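Local coordinates for protein Cyclo(L-tyrosyl-L-tyrosyl) synthase (Mycobacterium tuberculosis, PDB 2X9Q) that probably joins two tyrosines delivered by tyrosyl-tRNA into cyclo(L-Tyr-L-Tyr), without ATP, as a step in mycocyclosin biosynthesis, at residues L129-S132 / A133-R137; A149-T152 / T153-E157; A184-L187 / T188-D192. All coordinates share one frame; numbering follows the deposited sequence.

Contact 1: L129-S132 / A133-R137; sequences LGDS and AIEAR
Ser132 caps the first turn of the helix that starts at Ala133. Its CB sits just ahead of that first helical residue. From CB the hydroxyl reaches forward over the opening turn. OG sits between the backbone N and the carbonyl carbon (chi1 74°), which aims it at the amide of Glu135. Glu135 N donates to Ser132 OG at 3.0 Å, with a fairly straight N-H...O angle of 161°. The same oxygen also rests on the start of the Glu135 side chain, with OG 3.4 Å from Glu135 CB. This is a side-chain N-cap. It supplies an acceptor to an amide of the first turn, which has no preceding helical carbonyl to bond to. The main chain of the cap residue is used as well, because Ala136 N donates to Ser132 O at 2.8 Å. The methyl of Ala136 lies against that carbonyl, its CB 3.3 Å from Ser132 O.

Asp131 comes in just before the cap. Its CB packs on Ala136 CB at 4.1 Å. Its carboxylate has a weak, long ion pair with Lys139, farther along the same helix, a residue that could be involved in aminoacyl-tRNA binding. The carboxylate of Glu135 leads away from the cap and forms a salt bridge with Arg138. Upstream, Gly130 ends helix 122-128 in a Schellman motif with positive phi, and Ala136 also touches Tyr126 and Glu127 of that helix.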
ATOM      1  N   LEU A 129      20.662  -1.516   3.122  1.00 28.99           N
ATOM      2  CA  LEU A 129      20.963  -2.931   3.231  1.00 30.52           C
ATOM      3  C   LEU A 129      22.398  -3.185   2.867  1.00 31.50           C
ATOM      4  O   LEU A 129      22.808  -4.321   2.870  1.00 32.53           O
ATOM      5  CB  LEU A 129      20.073  -3.779   2.321  1.00 31.23           C
ATOM      6  CG  LEU A 129      18.609  -3.954   2.794  1.00 38.07           C
ATOM      7  CD1 LEU A 129      17.689  -4.274   1.611  1.00 34.84           C
ATOM      8  CD2 LEU A 129      18.457  -4.989   3.922  1.00 39.24           C
ATOM      9  N   GLY A 130      23.219  -2.150   2.591  1.00 30.68           N
ATOM     10  CA  GLY A 130      24.629  -2.449   2.343  1.00 28.55           C
ATOM     11  C   GLY A 130      25.147  -2.309   0.915  1.00 28.63           C
ATOM     12  O   GLY A 130      26.330  -2.522   0.688  1.00 28.18           O
ATOM     13  N   ASP A 131      24.326  -1.837  -0.045  1.00 26.58           N
ATOM     14  CA  ASP A 131      24.839  -1.583  -1.389  1.00 25.93           C
ATOM     15  C   ASP A 131      25.502  -0.208  -1.362  1.00 24.60           C
ATOM     16  O   ASP A 131      25.065   0.655  -0.580  1.00 24.56           O
ATOM     17  CB  ASP A 131      23.696  -1.556  -2.432  1.00 24.99           C
ATOM     18  CG  ASP A 131      23.100  -2.956  -2.666  1.00 26.76           C
ATOM     19  OD1 ASP A 131      23.756  -3.948  -2.347  1.00 30.44           O
ATOM     20  OD2 ASP A 131      21.972  -3.062  -3.151  1.00 31.97           O
ATOM     21  N   SER A 132      26.421   0.049  -2.292  1.00 23.55           N
ATOM     22  CA  SER A 132      26.968   1.432  -2.463  1.00 22.72           C
ATOM     23  C   SER A 132      25.811   2.253  -3.030  1.00 22.77           C
ATOM     24  O   SER A 132      24.822   1.664  -3.541  1.00 22.92           O
ATOM     25  CB  SER A 132      28.126   1.389  -3.482  1.00 22.70           C
ATOM     26  OG  SER A 132      27.613   1.226  -4.812  1.00 22.40           O
ATOM     27  N   ALA A 133      25.911   3.580  -2.962  1.00 22.00           N
ATOM     28  CA  ALA A 133      24.881   4.482  -3.514  1.00 24.38           C
ATOM     29  C   ALA A 133      24.700   4.310  -5.017  1.00 24.35           C
ATOM     30  O   ALA A 133      23.588   4.296  -5.543  1.00 22.91           O
ATOM     31  CB  ALA A 133      25.242   5.998  -3.200  1.00 25.25           C
ATOM     32  N   ILE A 134      25.814   4.124  -5.725  1.00 23.11           N
ATOM     33  CA  ILE A 134      25.728   3.912  -7.129  1.00 22.89           C
ATOM     34  C   ILE A 134      24.978   2.588  -7.400  1.00 21.52           C
ATOM     35  O   ILE A 134      24.090   2.511  -8.279  1.00 21.78           O
ATOM     36  CB  ILE A 134      27.193   3.863  -7.726  1.00 25.72           C
ATOM     37  CG1 ILE A 134      27.775   5.287  -7.712  1.00 28.24           C
ATOM     38  CG2 ILE A 134      27.200   3.262  -9.179  1.00 25.56           C
ATOM     39  CD1 ILE A 134      27.003   6.165  -8.609  1.00 33.52           C
ATOM     40  N   GLU A 135      25.388   1.524  -6.735  1.00 19.32           N
ATOM     41  CA  GLU A 135      24.852   0.239  -7.115  1.00 20.36           C
ATOM     42  C   GLU A 135      23.335   0.218  -6.635  1.00 21.33           C
ATOM     43  O   GLU A 135      22.496  -0.377  -7.293  1.00 21.48           O
ATOM     44  CB  GLU A 135      25.662  -0.916  -6.504  1.00 18.20           C
ATOM     45  CG  GLU A 135      24.916  -2.307  -6.608  1.00 23.98           C
ATOM     46  CD  GLU A 135      24.901  -2.874  -8.036  1.00 22.17           C
ATOM     47  OE1 GLU A 135      25.347  -2.188  -9.020  1.00 23.44           O
ATOM     48  OE2 GLU A 135      24.503  -4.057  -8.136  1.00 27.15           O
ATOM     49  N   ALA A 136      23.052   0.792  -5.466  1.00 20.73           N
ATOM     50  CA  ALA A 136      21.638   0.905  -5.032  1.00 22.04           C
ATOM     51  C   ALA A 136      20.745   1.583  -6.067  1.00 23.48           C
ATOM     52  O   ALA A 136      19.647   1.116  -6.332  1.00 20.17           O
ATOM     53  CB  ALA A 136      21.494   1.688  -3.688  1.00 20.16           C
ATOM     54  N   ARG A 137      21.235   2.668  -6.663  1.00 23.07           N
ATOM     55  CA  ARG A 137      20.441   3.324  -7.688  1.00 25.41           C
ATOM     56  C   ARG A 137      20.336   2.451  -8.927  1.00 25.19           C
ATOM     57  O   ARG A 137      19.261   2.377  -9.525  1.00 24.17           O
ATOM     58  CB  ARG A 137      21.040   4.681  -8.037  1.00 26.76           C
ATOM     59  CG  ARG A 137      20.456   5.344  -9.277  1.00 35.34           C
ATOM     60  CD  ARG A 137      20.800   6.857  -9.262  1.00 49.87           C
ATOM     61  NE  ARG A 137      21.318   7.430 -10.537  1.00 58.17           N
ATOM     62  CZ  ARG A 137      22.614   7.483 -10.940  1.00 60.92           C
ATOM     63  NH1 ARG A 137      23.665   6.975 -10.228  1.00 54.31           N
ATOM     64  NH2 ARG A 137      22.853   8.034 -12.123  1.00 62.40           N
TER

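Contact 2: A149-T152 / T153-E157; sequences AKIT and TTVNE
Thr153 and Thr154 both turn their side chains back onto the preceding turn of the helix. Residues 149-152 and 153-157 form the C-terminal part of helix 133-158, in the Rossmann-like fold that cyclodipeptide synthases share with class I aminoacyl-tRNA synthetases.

The backbone bonds are those of an alpha-helix. Thr153 N donates to Ala149 O at 2.9 Å, and Thr154 N, Val155 N and Asn156 N bond in the same way to the carbonyls of Lys150, Ile151 and Thr152.

The side-chain polar bonds add to this ladder. Thr154 OG1 donates to Lys150 O at 2.8 Å. Its hydroxyl stands beside its own backbone N and anti to its carbonyl carbon (chi1 -57°), which lays it back along the helix. Lys150 O is therefore gripped twice by one residue, and the amide and the hydroxyl reach it from opposite faces of the carbonyl plane. In this way a buried hydroxyl is satisfied within its own helix. Thr153 OG1 lies 3.0 Å from Ala149 O; a hydrogen bond there is not settled, since the hydroxyl proton could go to another acceptor. Thr152 OG1 is hydrogen-bonded to the carbonyl of Arg148, one turn back.

The apolar contacts form the inner side of the helix. Ile151 CG2 meets Val155 CG2 at 4.1 Å, the two side chains lying at a slant to each other. Both residues lie on the sheet, against Phe115 of strand 112-117, while Val155 also touches Leu165 and Ile151 touches Val167 of the edge strand 165-169. Thr154 and Lys150 face helix 96-109 at Leu99.

The side chains of Thr152 and Asn156 lie alongside each other with their ends in a common direction, the methyl CG2 of Thr152 3.8 Å from the amide ND2 of Asn156.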
ATOM      1  N   ALA A 149       6.888  -2.199 -16.167  1.00 22.13           N
ATOM      2  CA  ALA A 149       6.620  -2.845 -17.407  1.00 22.68           C
ATOM      3  C   ALA A 149       5.643  -4.010 -17.203  1.00 23.03           C
ATOM      4  O   ALA A 149       4.706  -4.146 -17.960  1.00 24.13           O
ATOM      5  CB  ALA A 149       7.942  -3.382 -17.986  1.00 21.19           C
ATOM      6  N   LYS A 150       5.856  -4.859 -16.204  1.00 23.38           N
ATOM      7  CA  LYS A 150       4.925  -5.992 -15.965  1.00 23.58           C
ATOM      8  C   LYS A 150       3.504  -5.462 -15.697  1.00 25.54           C
ATOM      9  O   LYS A 150       2.538  -6.001 -16.243  1.00 25.14           O
ATOM     10  CB  LYS A 150       5.332  -6.881 -14.823  1.00 23.39           C
ATOM     11  CG  LYS A 150       6.670  -7.585 -15.121  1.00 24.86           C
ATOM     12  CD  LYS A 150       7.114  -8.282 -13.827  1.00 28.99           C
ATOM     13  CE  LYS A 150       8.319  -9.157 -14.078  1.00 34.52           C
ATOM     14  NZ  LYS A 150       8.454 -10.158 -12.915  1.00 39.16           N
ATOM     15  N   ILE A 151       3.390  -4.381 -14.909  1.00 23.49           N
ATOM     16  CA  ILE A 151       2.069  -3.849 -14.650  1.00 22.92           C
ATOM     17  C   ILE A 151       1.507  -3.260 -15.909  1.00 23.96           C
ATOM     18  O   ILE A 151       0.335  -3.506 -16.188  1.00 22.47           O
ATOM     19  CB  ILE A 151       2.011  -2.867 -13.485  1.00 21.86           C
ATOM     20  CG1 ILE A 151       2.540  -3.544 -12.187  1.00 19.62           C
ATOM     21  CG2 ILE A 151       0.589  -2.354 -13.294  1.00 21.31           C
ATOM     22  CD1 ILE A 151       3.027  -2.393 -11.130  1.00 19.32           C
ATOM     23  N   THR A 152       2.302  -2.446 -16.643  1.00 23.30           N
ATOM     24  CA  THR A 152       1.803  -1.818 -17.851  1.00 25.11           C
ATOM     25  C   THR A 152       1.312  -2.859 -18.858  1.00 26.64           C
ATOM     26  O   THR A 152       0.237  -2.685 -19.406  1.00 27.11           O
ATOM     27  CB  THR A 152       2.824  -0.828 -18.431  1.00 25.89           C
ATOM     28  OG1 THR A 152       3.172   0.062 -17.362  1.00 28.05           O
ATOM     29  CG2 THR A 152       2.278   0.032 -19.739  1.00 24.42           C
ATOM     30  N   THR A 153       2.033  -3.973 -19.044  1.00 28.02           N
ATOM     31  CA  THR A 153       1.591  -5.010 -19.985  1.00 30.06           C
ATOM     32  C   THR A 153       0.270  -5.587 -19.482  1.00 31.01           C
ATOM     33  O   THR A 153      -0.679  -5.765 -20.248  1.00 30.58           O
ATOM     34  CB  THR A 153       2.671  -6.115 -20.076  1.00 30.62           C
ATOM     35  OG1 THR A 153       3.886  -5.507 -20.545  1.00 32.12           O
ATOM     36  CG2 THR A 153       2.229  -7.369 -21.041  1.00 33.42           C
ATOM     37  N   THR A 154       0.221  -5.913 -18.187  1.00 29.57           N
ATOM     38  CA  THR A 154      -1.026  -6.386 -17.574  1.00 28.52           C
ATOM     39  C   THR A 154      -2.255  -5.516 -17.915  1.00 27.68           C
ATOM     40  O   THR A 154      -3.309  -6.014 -18.342  1.00 27.98           O
ATOM     41  CB  THR A 154      -0.859  -6.541 -16.050  1.00 27.57           C
ATOM     42  OG1 THR A 154       0.229  -7.446 -15.783  1.00 22.91           O
ATOM     43  CG2 THR A 154      -2.176  -7.125 -15.483  1.00 27.11           C
ATOM     44  N   VAL A 155      -2.105  -4.226 -17.749  1.00 27.69           N
ATOM     45  CA  VAL A 155      -3.230  -3.284 -17.857  1.00 28.47           C
ATOM     46  C   VAL A 155      -3.631  -3.137 -19.330  1.00 31.36           C
ATOM     47  O   VAL A 155      -4.818  -3.003 -19.651  1.00 29.14           O
ATOM     48  CB  VAL A 155      -2.904  -1.935 -17.182  1.00 27.38           C
ATOM     49  CG1 VAL A 155      -3.870  -0.844 -17.542  1.00 29.54           C
ATOM     50  CG2 VAL A 155      -2.804  -2.087 -15.590  1.00 23.16           C
ATOM     51  N   ASN A 156      -2.628  -3.192 -20.223  1.00 32.48           N
ATOM     52  CA  ASN A 156      -2.865  -3.035 -21.676  1.00 34.68           C
ATOM     53  C   ASN A 156      -3.652  -4.265 -22.143  1.00 35.82           C
ATOM     54  O   ASN A 156      -4.599  -4.151 -22.901  1.00 36.30           O
ATOM     55  CB  ASN A 156      -1.512  -2.943 -22.441  1.00 34.05           C
ATOM     56  CG  ASN A 156      -0.835  -1.590 -22.274  1.00 37.48           C
ATOM     57  OD1 ASN A 156      -1.420  -0.642 -21.773  1.00 42.52           O
ATOM     58  ND2 ASN A 156       0.437  -1.513 -22.656  1.00 41.55           N
ATOM     59  N   GLU A 157      -3.260  -5.411 -21.619  1.00 35.06           N
ATOM     60  CA  GLU A 157      -3.914  -6.670 -21.893  1.00 37.81           C
ATOM     61  C   GLU A 157      -5.342  -6.764 -21.377  1.00 36.92           C
ATOM     62  O   GLU A 157      -6.260  -7.243 -22.089  1.00 36.51           O
ATOM     63  CB  GLU A 157      -3.140  -7.724 -21.166  1.00 38.75           C
ATOM     64  CG  GLU A 157      -3.221  -9.069 -21.724  1.00 47.03           C
ATOM     65  CD  GLU A 157      -1.884  -9.721 -21.584  1.00 56.10           C
ATOM     66  OE1 GLU A 157      -1.785 -10.574 -20.683  1.00 60.58           O
ATOM     67  OE2 GLU A 157      -0.928  -9.343 -22.338  1.00 60.40           O
TER

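Contact 3: A184-L187 / T188-D192; sequences ADLL and TRLKD
The torsions of Asp185 and Arg189 bring their charged ends together. Asp185 CG lies opposite the residue's amide nitrogen (chi1 173°). Arg189 CG stands anti to the carbonyl carbon, and the chain then runs extended from CG to NE, back along the helix toward Asp185.

Arg189 NE donates to Asp185 OD2 at 2.9 Å with an almost straight N-H...O angle of 173°. The oxygen sits at the edge of the guanidinium, in its plane. It is met on its syn side, though the nitrogen stands somewhat out of the carboxylate plane. The two planes are 75° apart, and the bond is made by NE alone. Arg189 NH2 stays 3.7 Å from Asp185 OD2, so this is a single-point bridge, in which OD1 of Asp185 and the two terminal nitrogens of Arg189 take no part. Nearer the backbone, Arg189 CG rests 3.4 Å from the carbonyl O of Asp185, which also accepts the amide of Arg189.

This is an i to i+4 salt bridge near the C-terminal end of helix 177-192. On another face of the helix, Leu186 CD1 packs on Leu190 CD1 at 4.2 Å. These buried leucines turn to helix 220-244, where both touch Cys231, a probable substrate-binding residue. Leu190 also packs on Met196 and Cys200 of helix 194-210.

A water bridges Thr188 and Ala184. It donates to Ala184 O at 2.6 Å and is also hydrogen-bonded to Thr188 OG1, at 2.9 Å. Ala184 O thus takes both this water and the amide of Thr188.

The carboxylate and guanidinium probably stabilise each other's charged forms, and their one straight bond links one turn of the helix to the next.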
ATOM      1  N   ALA A 184       2.122  15.765   4.750  1.00 24.84           N
ATOM      2  CA  ALA A 184       2.626  16.820   5.649  1.00 26.20           C
ATOM      3  C   ALA A 184       2.025  16.673   7.058  1.00 27.74           C
ATOM      4  O   ALA A 184       2.752  16.778   8.058  1.00 26.53           O
ATOM      5  CB  ALA A 184       2.373  18.277   5.071  1.00 25.83           C
ATOM      6  N   ASP A 185       0.713  16.447   7.140  1.00 28.08           N
ATOM      7  CA  ASP A 185       0.060  16.223   8.428  1.00 27.95           C
ATOM      8  C   ASP A 185       0.714  15.061   9.176  1.00 28.27           C
ATOM      9  O   ASP A 185       0.943  15.126  10.412  1.00 28.00           O
ATOM     10  CB  ASP A 185      -1.422  15.943   8.199  1.00 29.33           C
ATOM     11  CG  ASP A 185      -2.138  15.538   9.491  1.00 33.36           C
ATOM     12  OD1 ASP A 185      -2.401  16.459  10.274  1.00 35.10           O
ATOM     13  OD2 ASP A 185      -2.407  14.336   9.763  1.00 32.56           O
ATOM     14  N   LEU A 186       0.965  13.963   8.460  1.00 26.02           N
ATOM     15  CA  LEU A 186       1.557  12.765   9.079  1.00 27.08           C
ATOM     16  C   LEU A 186       2.934  13.090   9.622  1.00 26.67           C
ATOM     17  O   LEU A 186       3.277  12.747  10.778  1.00 27.96           O
ATOM     18  CB  LEU A 186       1.719  11.639   8.066  1.00 23.99           C
ATOM     19  CG  LEU A 186       2.466  10.413   8.566  1.00 26.58           C
ATOM     20  CD1 LEU A 186       1.859   9.737   9.951  1.00 23.48           C
ATOM     21  CD2 LEU A 186       2.538   9.326   7.477  1.00 26.45           C
ATOM     22  N   LEU A 187       3.743  13.723   8.786  1.00 27.36           N
ATOM     23  CA  LEU A 187       5.097  14.162   9.228  1.00 27.81           C
ATOM     24  C   LEU A 187       5.030  15.105  10.446  1.00 27.78           C
ATOM     25  O   LEU A 187       5.866  15.032  11.347  1.00 26.15           O
ATOM     26  CB  LEU A 187       5.876  14.717   8.043  1.00 28.21           C
ATOM     27  CG  LEU A 187       6.843  13.769   7.285  1.00 33.67           C
ATOM     28  CD1 LEU A 187       6.317  12.418   6.900  1.00 34.46           C
ATOM     29  CD2 LEU A 187       7.577  14.468   6.070  1.00 35.12           C
ATOM     30  N   THR A 188       4.061  16.002  10.472  1.00 28.90           N
ATOM     31  CA  THR A 188       3.970  16.972  11.571  1.00 30.83           C
ATOM     32  C   THR A 188       3.604  16.236  12.860  1.00 31.22           C
ATOM     33  O   THR A 188       4.203  16.480  13.923  1.00 31.17           O
ATOM     34  CB  THR A 188       2.880  18.001  11.263  1.00 31.61           C
ATOM     35  OG1 THR A 188       3.364  18.838  10.213  1.00 34.82           O
ATOM     36  CG2 THR A 188       2.553  18.877  12.484  1.00 32.53           C
ATOM     37  N   ARG A 189       2.623  15.347  12.792  1.00 30.18           N
ATOM     38  CA  ARG A 189       2.282  14.545  13.977  1.00 31.31           C
ATOM     39  C   ARG A 189       3.417  13.690  14.508  1.00 32.11           C
ATOM     40  O   ARG A 189       3.578  13.585  15.729  1.00 33.26           O
ATOM     41  CB  ARG A 189       1.148  13.614  13.671  1.00 32.02           C
ATOM     42  CG  ARG A 189      -0.138  14.195  13.513  1.00 31.39           C
ATOM     43  CD  ARG A 189      -0.968  13.025  12.925  1.00 35.55           C
ATOM     44  NE  ARG A 189      -2.282  13.482  12.528  1.00 34.37           N
ATOM     45  CZ  ARG A 189      -3.361  13.502  13.310  1.00 35.56           C
ATOM     46  NH1 ARG A 189      -3.347  13.044  14.589  1.00 31.46           N
ATOM     47  NH2 ARG A 189      -4.470  13.971  12.786  1.00 35.86           N
ATOM     48  N   LEU A 190       4.177  13.030  13.640  1.00 32.11           N
ATOM     49  CA  LEU A 190       5.350  12.326  14.094  1.00 33.84           C
ATOM     50  C   LEU A 190       6.371  13.268  14.798  1.00 37.14           C
ATOM     51  O   LEU A 190       7.098  12.809  15.700  1.00 36.16           O
ATOM     52  CB  LEU A 190       6.074  11.637  12.966  1.00 32.69           C
ATOM     53  CG  LEU A 190       5.275  10.461  12.382  1.00 33.66           C
ATOM     54  CD1 LEU A 190       5.932  10.102  11.045  1.00 29.77           C
ATOM     55  CD2 LEU A 190       5.372   9.328  13.362  1.00 32.90           C
ATOM     56  N   LYS A 191       6.483  14.516  14.318  1.00 36.19           N
ATOM     57  CA  LYS A 191       7.534  15.402  14.801  1.00 37.68           C
ATOM     58  C   LYS A 191       7.099  15.900  16.151  1.00 36.77           C
ATOM     59  O   LYS A 191       7.868  15.902  17.088  1.00 37.90           O
ATOM     60  CB  LYS A 191       7.731  16.602  13.850  1.00 37.44           C
ATOM     61  CG  LYS A 191       8.693  17.654  14.413  1.00 42.32           C
ATOM     62  CD  LYS A 191       8.965  18.721  13.383  1.00 48.12           C
ATOM     63  CE  LYS A 191       8.841  20.125  13.982  1.00 52.88           C
ATOM     64  NZ  LYS A 191       9.313  21.129  12.951  1.00 57.09           N
ATOM     65  N   ASP A 192       5.828  16.241  16.244  1.00 35.69           N
ATOM     66  CA  ASP A 192       5.249  16.797  17.430  1.00 35.27           C
ATOM     67  C   ASP A 192       4.860  15.839  18.536  1.00 33.99           C
ATOM     68  O   ASP A 192       4.741  16.274  19.706  1.00 31.91           O
ATOM     69  CB  ASP A 192       4.004  17.627  17.063  1.00 37.14           C
ATOM     70  CG  ASP A 192       4.369  18.914  16.210  1.00 39.53           C
ATOM     71  OD1 ASP A 192       5.570  19.192  15.995  1.00 42.09           O
ATOM     72  OD2 ASP A 192       3.431  19.597  15.749  1.00 43.96           O
TER
HETATM   73  O   HOH W   1       4.868  18.342   7.783  1.00 36.58           O

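Overall arrangement
From the N terminus, the chain leaves helix 122-128 and reaches contact 1, where a short turn leads into helix 133-158. Contact 2 lies further along that same helix, the two centres about 28 Å apart, on the part that packs against strands 112-117 and 165-169. The chain then passes through strand 165-169 and enters helix 177-192, where contact 3 joins successive turns and faces helices 220-244 and 194-210. The contacts follow in series; none nests in or crosses another. Each is local, so none closes a long loop. Contacts 2 and 3 lie on opposite sides of the chain's centre, with nearest atoms about 22 Å apart.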